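PDB 2Z0Q: Rho guanine nucleotide exchange factor 3, which acts as a guanine nucleotide exchange factor for the small GTPases RhoA and RhoB, represented here by its DH-PH domain fragment. Local coordinates for residues A[240-245]-A[271-276]; A[309-314]-A[324-329]. All coordinates share one frame; numbering follows the deposited sequence.

Contact 1 of 2, residues A[240-245]-A[271-276]. With SO4 (sulfate ion), chain C; SO4 (sulfate ion), chain D; SO4 (sulfate ion), chain B.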
# COMPACT_ATOMS: atom_id res chain seq x y z
N ASN A 240 6.59 -19.36 -10.42
CA ASN A 240 7.62 -20.36 -10.26
C ASN A 240 8.28 -20.79 -11.59
O ASN A 240 7.94 -20.23 -12.67
CB ASN A 240 7.09 -21.54 -9.41
CG ASN A 240 6.20 -22.50 -10.18
OD1 ASN A 240 5.99 -22.38 -11.40
ND2 ASN A 240 5.68 -23.49 -9.46
N ASN A 241 9.24 -21.71 -11.52
CA ASN A 241 9.99 -22.12 -12.71
C ASN A 241 9.23 -23.08 -13.62
O ASN A 241 9.79 -23.60 -14.58
CB ASN A 241 11.38 -22.71 -12.34
CG ASN A 241 11.30 -23.90 -11.41
OD1 ASN A 241 10.25 -24.19 -10.85
ND2 ASN A 241 12.43 -24.60 -11.23
N ARG A 242 7.95 -23.29 -13.32
CA ARG A 242 7.10 -24.11 -14.17
C ARG A 242 5.99 -23.21 -14.73
O ARG A 242 5.02 -23.69 -15.31
CB ARG A 242 6.50 -25.32 -13.41
CG ARG A 242 7.56 -26.35 -12.98
CD ARG A 242 6.98 -27.57 -12.23
NE ARG A 242 6.23 -27.25 -11.00
CZ ARG A 242 6.77 -27.05 -9.79
NH1 ARG A 242 8.09 -27.10 -9.61
NH2 ARG A 242 5.98 -26.79 -8.75
N GLY A 243 6.16 -21.89 -14.56
CA GLY A 243 5.19 -20.95 -15.09
C GLY A 243 3.93 -20.72 -14.25
O GLY A 243 3.06 -19.96 -14.65
N VAL A 244 3.85 -21.34 -13.09
CA VAL A 244 2.69 -21.18 -12.21
C VAL A 244 2.70 -19.84 -11.47
O VAL A 244 3.69 -19.51 -10.80
CB VAL A 244 2.64 -22.32 -11.17
CG1 VAL A 244 1.40 -22.18 -10.27
CG2 VAL A 244 2.63 -23.65 -11.90
N LYS A 245 1.60 -19.08 -11.56
CA LYS A 245 1.52 -17.79 -10.86
C LYS A 245 1.02 -18.05 -9.44
O LYS A 245 -0.07 -18.58 -9.24
CB LYS A 245 0.60 -16.83 -11.62
CG LYS A 245 1.04 -16.61 -13.07
CD LYS A 245 0.26 -15.50 -13.76
CE LYS A 245 0.67 -15.40 -15.28
NZ LYS A 245 0.09 -14.17 -15.94
N LEU A 271 -4.00 -23.05 -0.85
CA LEU A 271 -2.62 -23.43 -0.52
C LEU A 271 -2.07 -24.38 -1.59
O LEU A 271 -2.75 -25.34 -1.98
CB LEU A 271 -2.51 -24.06 0.87
CG LEU A 271 -2.16 -23.01 1.95
CD1 LEU A 271 -3.37 -22.11 2.20
CD2 LEU A 271 -1.71 -23.70 3.23
N TYR A 272 -0.85 -24.09 -2.06
CA TYR A 272 -0.19 -24.89 -3.11
C TYR A 272 0.61 -26.08 -2.54
O TYR A 272 0.76 -27.12 -3.21
CB TYR A 272 0.71 -23.94 -3.90
CG TYR A 272 1.40 -24.50 -5.12
CD1 TYR A 272 0.66 -24.94 -6.21
CD2 TYR A 272 2.81 -24.47 -5.22
CE1 TYR A 272 1.28 -25.34 -7.39
CE2 TYR A 272 3.46 -24.87 -6.43
CZ TYR A 272 2.68 -25.29 -7.50
OH TYR A 272 3.24 -25.62 -8.69
N ARG A 273 1.11 -25.92 -1.33
CA ARG A 273 1.86 -26.95 -0.61
C ARG A 273 1.61 -26.66 0.85
O ARG A 273 0.94 -25.67 1.20
CB ARG A 273 3.37 -26.85 -0.88
CG ARG A 273 3.74 -27.02 -2.32
CD ARG A 273 3.73 -28.50 -2.74
NE ARG A 273 4.39 -28.69 -4.04
CZ ARG A 273 3.81 -28.51 -5.22
NH1 ARG A 273 2.53 -28.13 -5.29
NH2 ARG A 273 4.50 -28.75 -6.33
N GLN A 274 2.16 -27.50 1.70
CA GLN A 274 2.03 -27.29 3.13
C GLN A 274 2.87 -26.07 3.50
O GLN A 274 3.86 -25.76 2.85
CB GLN A 274 2.49 -28.52 3.88
CG GLN A 274 1.70 -29.72 3.39
CD GLN A 274 2.10 -30.99 4.08
OE1 GLN A 274 3.23 -31.11 4.55
NE2 GLN A 274 1.19 -31.96 4.14
N PRO A 275 2.45 -25.34 4.53
CA PRO A 275 3.20 -24.15 4.94
C PRO A 275 4.63 -24.49 5.37
O PRO A 275 4.87 -25.57 5.91
CB PRO A 275 2.38 -23.61 6.13
CG PRO A 275 1.01 -24.14 5.90
CD PRO A 275 1.24 -25.53 5.36
N ILE A 276 5.56 -23.55 5.15
CA ILE A 276 6.94 -23.71 5.55
C ILE A 276 7.29 -22.80 6.75
O ILE A 276 7.32 -21.58 6.63
CB ILE A 276 7.91 -23.37 4.37
CG1 ILE A 276 7.66 -24.35 3.21
CG2 ILE A 276 9.38 -23.39 4.85
CD1 ILE A 276 8.36 -23.92 1.95
S SO4 C . 2.33 -28.68 -9.45
O1 SO4 C . 1.91 -29.82 -10.34
O2 SO4 C . 1.95 -27.37 -10.11
O3 SO4 C . 1.62 -28.79 -8.14
O4 SO4 C . 3.81 -28.79 -9.23
S SO4 D . 7.66 -29.68 -4.29
O1 SO4 D . 7.12 -30.99 -3.78
O2 SO4 D . 7.15 -29.48 -5.68
O3 SO4 D . 7.13 -28.58 -3.45
O4 SO4 D . 9.15 -29.66 -4.26
S SO4 B . 13.72 -28.03 -9.25
O1 SO4 B . 13.02 -29.25 -8.76
O2 SO4 B . 12.77 -26.88 -9.21
O3 SO4 B . 14.88 -27.74 -8.41
O4 SO4 B . 14.18 -28.26 -10.64

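Contact 2 of 2, residues A[309-314]-A[324-329]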
# COMPACT_ATOMS: atom_id res chain seq x y z
N ASN A 309 15.81 -12.62 -11.91
CA ASN A 309 15.14 -12.27 -10.66
C ASN A 309 14.51 -13.45 -9.90
O ASN A 309 13.45 -13.31 -9.33
CB ASN A 309 14.07 -11.20 -10.92
CG ASN A 309 14.69 -9.91 -11.47
OD1 ASN A 309 14.08 -9.16 -12.22
ND2 ASN A 309 15.92 -9.67 -11.08
N PHE A 310 15.21 -14.58 -9.85
CA PHE A 310 14.72 -15.75 -9.13
C PHE A 310 15.43 -15.98 -7.81
O PHE A 310 16.55 -15.52 -7.59
CB PHE A 310 14.96 -17.03 -9.97
CG PHE A 310 13.85 -17.40 -10.89
CD1 PHE A 310 13.80 -16.91 -12.21
CD2 PHE A 310 12.86 -18.29 -10.47
CE1 PHE A 310 12.78 -17.30 -13.08
CE2 PHE A 310 11.85 -18.68 -11.31
CZ PHE A 310 11.80 -18.19 -12.64
N PHE A 311 14.75 -16.67 -6.90
CA PHE A 311 15.40 -17.09 -5.65
C PHE A 311 14.77 -18.43 -5.30
O PHE A 311 13.72 -18.77 -5.83
CB PHE A 311 15.28 -16.06 -4.51
CG PHE A 311 13.87 -15.73 -4.10
CD1 PHE A 311 13.27 -16.40 -3.07
CD2 PHE A 311 13.17 -14.71 -4.75
CE1 PHE A 311 11.95 -16.07 -2.66
CE2 PHE A 311 11.88 -14.37 -4.35
CZ PHE A 311 11.27 -15.03 -3.32
N ARG A 312 15.43 -19.19 -4.45
CA ARG A 312 14.95 -20.51 -4.08
C ARG A 312 14.60 -20.61 -2.61
O ARG A 312 15.30 -20.13 -1.74
CB ARG A 312 16.02 -21.57 -4.42
CG ARG A 312 15.53 -23.04 -4.26
CD ARG A 312 16.63 -24.10 -4.56
NE ARG A 312 17.64 -23.80 -5.59
CZ ARG A 312 17.52 -24.04 -6.90
NH1 ARG A 312 16.43 -24.56 -7.42
NH2 ARG A 312 18.55 -23.87 -7.67
N VAL A 313 13.48 -21.25 -2.34
CA VAL A 313 13.08 -21.51 -0.98
C VAL A 313 12.90 -23.02 -0.88
O VAL A 313 12.22 -23.61 -1.71
CB VAL A 313 11.75 -20.83 -0.62
CG1 VAL A 313 11.32 -21.33 0.68
CG2 VAL A 313 11.91 -19.28 -0.57
N SER A 314 13.50 -23.65 0.13
CA SER A 314 13.34 -25.09 0.28
C SER A 314 13.07 -25.45 1.75
O SER A 314 13.38 -24.69 2.69
CB SER A 314 14.57 -25.82 -0.30
OG SER A 314 15.68 -25.69 0.54
N HIS A 324 11.13 -24.59 -4.07
CA HIS A 324 10.46 -23.68 -4.99
C HIS A 324 11.44 -22.66 -5.55
O HIS A 324 12.20 -22.07 -4.78
CB HIS A 324 9.38 -22.91 -4.24
CG HIS A 324 8.36 -23.79 -3.60
ND1 HIS A 324 7.30 -24.31 -4.29
CD2 HIS A 324 8.28 -24.28 -2.34
CE1 HIS A 324 6.60 -25.10 -3.48
NE2 HIS A 324 7.18 -25.09 -2.29
N SER A 325 11.45 -22.48 -6.87
CA SER A 325 12.29 -21.46 -7.53
C SER A 325 11.24 -20.42 -7.91
O SER A 325 10.39 -20.71 -8.73
CB SER A 325 12.96 -22.06 -8.77
OG SER A 325 13.94 -22.98 -8.33
N LEU A 326 11.33 -19.24 -7.31
CA LEU A 326 10.31 -18.21 -7.44
C LEU A 326 10.89 -16.96 -8.10
O LEU A 326 11.99 -16.55 -7.76
CB LEU A 326 9.79 -17.87 -6.03
CG LEU A 326 9.18 -19.02 -5.23
CD1 LEU A 326 8.81 -18.54 -3.81
CD2 LEU A 326 7.91 -19.52 -5.95
N GLN A 327 10.12 -16.34 -8.99
CA GLN A 327 10.57 -15.16 -9.74
C GLN A 327 9.83 -13.91 -9.31
O GLN A 327 8.60 -13.88 -9.34
CB GLN A 327 10.36 -15.34 -11.25
CG GLN A 327 10.86 -14.13 -12.07
CD GLN A 327 10.60 -14.31 -13.55
OE1 GLN A 327 9.47 -14.57 -13.95
NE2 GLN A 327 11.64 -14.15 -14.37
N ALA A 328 10.59 -12.89 -8.88
CA ALA A 328 10.02 -11.62 -8.45
C ALA A 328 9.72 -10.76 -9.66
O ALA A 328 10.14 -11.06 -10.78
CB ALA A 328 10.97 -10.88 -7.49
N ASN A 329 9.00 -9.67 -9.43
CA ASN A 329 8.57 -8.79 -10.48
C ASN A 329 9.67 -7.98 -11.17
O ASN A 329 9.57 -7.68 -12.35
CB ASN A 329 7.46 -7.89 -9.90
CG ASN A 329 6.36 -8.71 -9.19
OD1 ASN A 329 5.94 -8.38 -8.08
ND2 ASN A 329 5.89 -9.79 -9.84
O HOH W 1 11.48 -10.08 -13.09
O HOH W 2 13.89 -25.24 -6.55

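Contact 1 of 2, residues A[240-245]-A[271-276]
On the surface of the PH domain, the beta turn N240-G243, which links strands 232-240 and 245-251, meets the loop that follows strand 266-271 through R242 and Y272. R242 NH2 gives a hydrogen bond to Y272 OH at 3.0 Å, reaching the ring at its edge; guanidinium and phenol are nearly coplanar, their planes 11° apart. The N240 side chain crosses Y272 at about a right angle, and its ND2 makes a weak bond of 3.3 Å to the same hydroxyl. V244 meets Y272 tip to tip, CG2 lying 3.8 Å from OH. The hydroxyl in turn donates to O2 of the chain C sulfate over 2.6 Å, a third polar partner that should fix the rotation of its proton.

The turn is type I, and N240 OD1 shapes it from within: it accepts from R242 N, an Asx turn, and also from V244 N, the two donors approaching from opposite faces of the amide plane.

R273 NH2 stands 3.4 Å from R242 NH2, two donors with no bond between them. Sulfates, probably from the crystallisation liquor, lie around this cationic pair and would probably offset the repulsion. The chain C ion takes a bond from R273 NH2 to O4 at 3.0 Å, and the chain D ion takes one from NE to O3. A bend at chi2 (-78°) turns CD of R273 back, and NH1, seated over the centre of the Y272 ring, binds Y272 O at 2.9 Å.

Contact 2 of 2, residues A[309-314]-A[324-329]
H324 and V313 face each other as a hydrogen-bonded pair, with H324 N donating to V313 O at 2.8 Å and V313 N to H324 O at 2.9 Å. The imidazole NE2 bonds to Q322 OE1, outside the two segments. S325 lies in the next, non-hydrogen-bonded pair with R312; its OG is joined to R312 NH1 through a water, 2.8 Å from NH1 and in the guanidinium plane, while the direct approach of the two atoms has a poor angle. L326 exchanges two backbone bonds with F311, the one from L326 N to F311 O being nearly straight at 174°. Its CB sits over one face of the F311 ring, toward the rim, and CD1 meets CE1 of F311 at 4.2 Å.

These pairs form the antiparallel beta hairpin of strands 310-315 and 322-327 in the PH domain. F311 and L326 lie on the face where L238 touches both and L338 of helix 331-345, the C-terminal helix, meets F311.

On the other face Q327 pairs with F310. Its CB stands over the centre of the F310 ring, 3.5 Å from the centroid, in a CH-pi contact. CG is anti to the backbone N (chi1 -179°) and the extended chain carries on above the ring plane past CE1, where NE2 reaches K308 O. An alanine in place of F310 would probably open a gap beside the Q327 methylenes, which would lose their flat partner, leaving the chain held mainly by its amide bond to K308 O. A328 N then bonds to N309 O at 2.9 Å, beyond the last strand pair, and a water donates both to A328 O and to N309 OD1, bridging the two segments.

Overall arrangement
Both contacts belong to the PH domain, their centres about 10 Å apart, but they differ in depth. Contact 2 is buried and joins neighbouring strands of one hairpin by regular backbone bonding, with mostly apolar packing on the side facing helix 331-345. Contact 1 lies at the surface between two loops, buries far less area, and is made by polar side-chain tips, with sulfates bound beside them in the crystal. They meet where N240 and the loop 271-276 come up against strand 322-327: N240 CB packs on S325 O at 3.5 Å, and R273 CG on H324 CE1 at 3.6 Å. The turn and loop of 240-245 and 271-276 thus lie against the hairpin.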